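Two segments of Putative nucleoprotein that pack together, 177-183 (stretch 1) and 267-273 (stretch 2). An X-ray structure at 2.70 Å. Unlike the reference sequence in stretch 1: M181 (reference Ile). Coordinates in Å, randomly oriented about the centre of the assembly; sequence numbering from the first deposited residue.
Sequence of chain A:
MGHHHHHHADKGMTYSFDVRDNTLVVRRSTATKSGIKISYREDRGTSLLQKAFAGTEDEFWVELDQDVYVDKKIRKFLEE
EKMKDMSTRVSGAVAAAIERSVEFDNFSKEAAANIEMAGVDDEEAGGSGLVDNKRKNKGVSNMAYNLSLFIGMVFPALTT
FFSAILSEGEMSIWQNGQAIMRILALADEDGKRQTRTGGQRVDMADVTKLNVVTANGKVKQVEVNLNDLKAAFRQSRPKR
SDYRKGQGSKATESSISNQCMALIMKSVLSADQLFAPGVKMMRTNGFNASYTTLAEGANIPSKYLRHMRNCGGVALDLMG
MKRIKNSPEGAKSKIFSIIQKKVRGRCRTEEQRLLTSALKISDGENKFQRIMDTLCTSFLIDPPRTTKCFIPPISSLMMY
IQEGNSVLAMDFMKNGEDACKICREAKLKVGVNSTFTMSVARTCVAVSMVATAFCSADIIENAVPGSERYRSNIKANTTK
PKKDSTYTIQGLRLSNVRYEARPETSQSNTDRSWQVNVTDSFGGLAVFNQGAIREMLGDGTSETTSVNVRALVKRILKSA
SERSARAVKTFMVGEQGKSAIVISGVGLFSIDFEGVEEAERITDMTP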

# COMPACT_ATOMS: atom_id res chain seq x y z
N GLY A 177 26.73 -4.53 -15.17
CA GLY A 177 25.80 -4.88 -16.22
C GLY A 177 25.13 -3.66 -16.86
O GLY A 177 25.09 -3.53 -18.08
N GLN A 178 24.59 -2.77 -16.03
CA GLN A 178 24.06 -1.49 -16.50
C GLN A 178 25.06 -0.74 -17.35
O GLN A 178 24.73 -0.21 -18.41
N ALA A 179 26.29 -0.67 -16.85
CA ALA A 179 27.35 0.05 -17.52
C ALA A 179 27.66 -0.55 -18.90
O ALA A 179 27.90 0.18 -19.86
N ILE A 180 27.63 -1.88 -18.99
CA ILE A 180 27.91 -2.59 -20.23
C ILE A 180 26.86 -2.28 -21.32
O ILE A 180 27.20 -1.96 -22.46
N MSE A 181 25.58 -2.34 -20.97
CA MSE A 181 24.53 -1.99 -21.93
C MSE A 181 24.61 -0.52 -22.39
O MSE A 181 24.32 -0.20 -23.54
N ARG A 182 24.95 0.37 -21.47
CA ARG A 182 24.99 1.80 -21.78
C ARG A 182 26.11 2.06 -22.76
O ARG A 182 25.95 2.83 -23.71
N ILE A 183 27.25 1.43 -22.51
CA ILE A 183 28.39 1.56 -23.40
C ILE A 183 28.10 0.88 -24.74
O ILE A 183 28.50 1.36 -25.81
N SER A 267 14.28 -1.33 -20.41
CA SER A 267 14.45 -1.91 -19.08
C SER A 267 15.60 -1.24 -18.32
O SER A 267 15.44 -0.82 -17.18
N VAL A 268 16.75 -1.13 -18.97
CA VAL A 268 17.97 -0.66 -18.31
C VAL A 268 17.83 0.79 -17.87
O VAL A 268 18.26 1.18 -16.77
N LEU A 269 17.21 1.59 -18.74
CA LEU A 269 17.11 3.02 -18.51
C LEU A 269 15.97 3.40 -17.57
O LEU A 269 15.92 4.53 -17.11
N SER A 270 15.05 2.48 -17.30
CA SER A 270 13.89 2.83 -16.48
C SER A 270 14.27 3.15 -15.03
O SER A 270 13.53 3.83 -14.32
N ALA A 271 15.45 2.71 -14.60
CA ALA A 271 15.91 3.00 -13.26
C ALA A 271 16.28 4.47 -13.13
O ALA A 271 16.14 5.06 -12.06
N ASP A 272 16.74 5.07 -14.22
CA ASP A 272 17.01 6.51 -14.21
C ASP A 272 15.77 7.33 -13.98
O ASP A 272 15.81 8.38 -13.33
N GLN A 273 14.65 6.88 -14.53
CA GLN A 273 13.42 7.63 -14.34
C GLN A 273 12.91 7.53 -12.92
O GLN A 273 12.04 8.28 -12.52

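The most striking feature of this small contact is a salt bridge made by an arginine whose CA-to-CB bond points sideways, not toward its partner. R182 reaches the second stretch by length: with chi1 m and chi2 and chi3 both t, its chain is nearly extended through the methylenes before chi4, at -86°, turns the guanidinium to meet D272. Aspartate suits the other end because its short side chain, chi1 m, already points toward the first stretch and holds two oxygens on a single rigid carboxylate. R182 NH1 donates to D272 OD2 at 3.0 Å and R182 NH2 to the same D272 OD2 at 2.8 Å, so one oxygen takes both nitrogens. A third bond, R182 NH2 to D272 OD1, is the shortest at 2.6 Å but weak, its angle at the hydrogen being only 125°. D272 OD1 lies at the guanidinium edge, near its plane, where the N-H groups point.

L269 starts away from the first stretch, yet its m, t rotamer brings the end back, placing CD2 3.3 Å from R182 NH1; an apolar branch thus packs beside the charged group.

V268 is the apolar centre of the contact and loses the most surface to it. Its CA-to-CB bond points toward the helix of stretch 1, and with chi1 t its CG2 lies 3.9 Å from CG of M181, a selenomethionine that differs from the reference sequence. M181 also points toward stretch 2, but its m, m, m rotamer leads the selenium away, leaving the near part of its flexible chain to meet the compact valine.

Q178 begins sideways and, with chi1 and chi2 both m, bends its end toward V268, at the closest approach of the two backbones, where Q178 CA and V268 CA are 6.4 Å apart.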

# COMPACT_ATOMS: atom_id res chain seq x y z
CB GLN A 178 23.71 -0.60 -15.31
CG GLN A 178 22.65 -1.16 -14.41
CD GLN A 178 21.37 -1.41 -15.14
OE1 GLN A 178 20.68 -0.48 -15.53
NE2 GLN A 178 21.04 -2.70 -15.35
CB ALA A 179 28.60 0.08 -16.65
CB ILE A 180 28.08 -4.11 -19.95
CG1 ILE A 180 29.45 -4.35 -19.29
CG2 ILE A 180 27.94 -4.95 -21.20
CD1 ILE A 180 29.60 -5.70 -18.60
CB MSE A 181 23.13 -2.26 -21.37
CG MSE A 181 22.74 -3.70 -21.24
SE MSE A 181 23.03 -4.77 -22.87
CE MSE A 181 22.14 -3.73 -24.24
CB ARG A 182 25.17 2.64 -20.51
CG ARG A 182 23.90 2.83 -19.72
CD ARG A 182 24.18 3.61 -18.43
NE ARG A 182 23.08 3.49 -17.46
CZ ARG A 182 22.00 4.27 -17.44
NH1 ARG A 182 21.86 5.24 -18.35
NH2 ARG A 182 21.05 4.09 -16.52
CB ILE A 183 29.69 1.06 -22.75
CG1 ILE A 183 30.90 1.57 -23.52
CG2 ILE A 183 29.73 -0.43 -22.63
CD1 ILE A 183 31.04 3.06 -23.43
CB SER A 267 14.64 -3.40 -19.18
OG SER A 267 13.47 -4.03 -19.62
CB VAL A 268 19.19 -0.79 -19.26
CG1 VAL A 268 20.28 0.20 -18.91
CG2 VAL A 268 19.71 -2.20 -19.25
CB LEU A 269 16.91 3.75 -19.84
CG LEU A 269 18.08 3.68 -20.80
CD1 LEU A 269 17.73 4.47 -22.03
CD2 LEU A 269 19.35 4.19 -20.15
CB SER A 270 12.78 1.77 -16.58
OG SER A 270 13.21 0.51 -16.11
CB ALA A 271 17.09 2.12 -12.88
CB ASP A 272 17.67 6.96 -15.50
CG ASP A 272 18.90 6.14 -15.84
OD1 ASP A 272 19.44 5.43 -14.94
OD2 ASP A 272 19.33 6.20 -17.02
CB GLN A 273 12.36 7.21 -15.35
CG GLN A 273 12.37 8.05 -16.58
CD GLN A 273 11.30 7.63 -17.54
OE1 GLN A 273 11.41 6.60 -18.20
NE2 GLN A 273 10.22 8.41 -17.60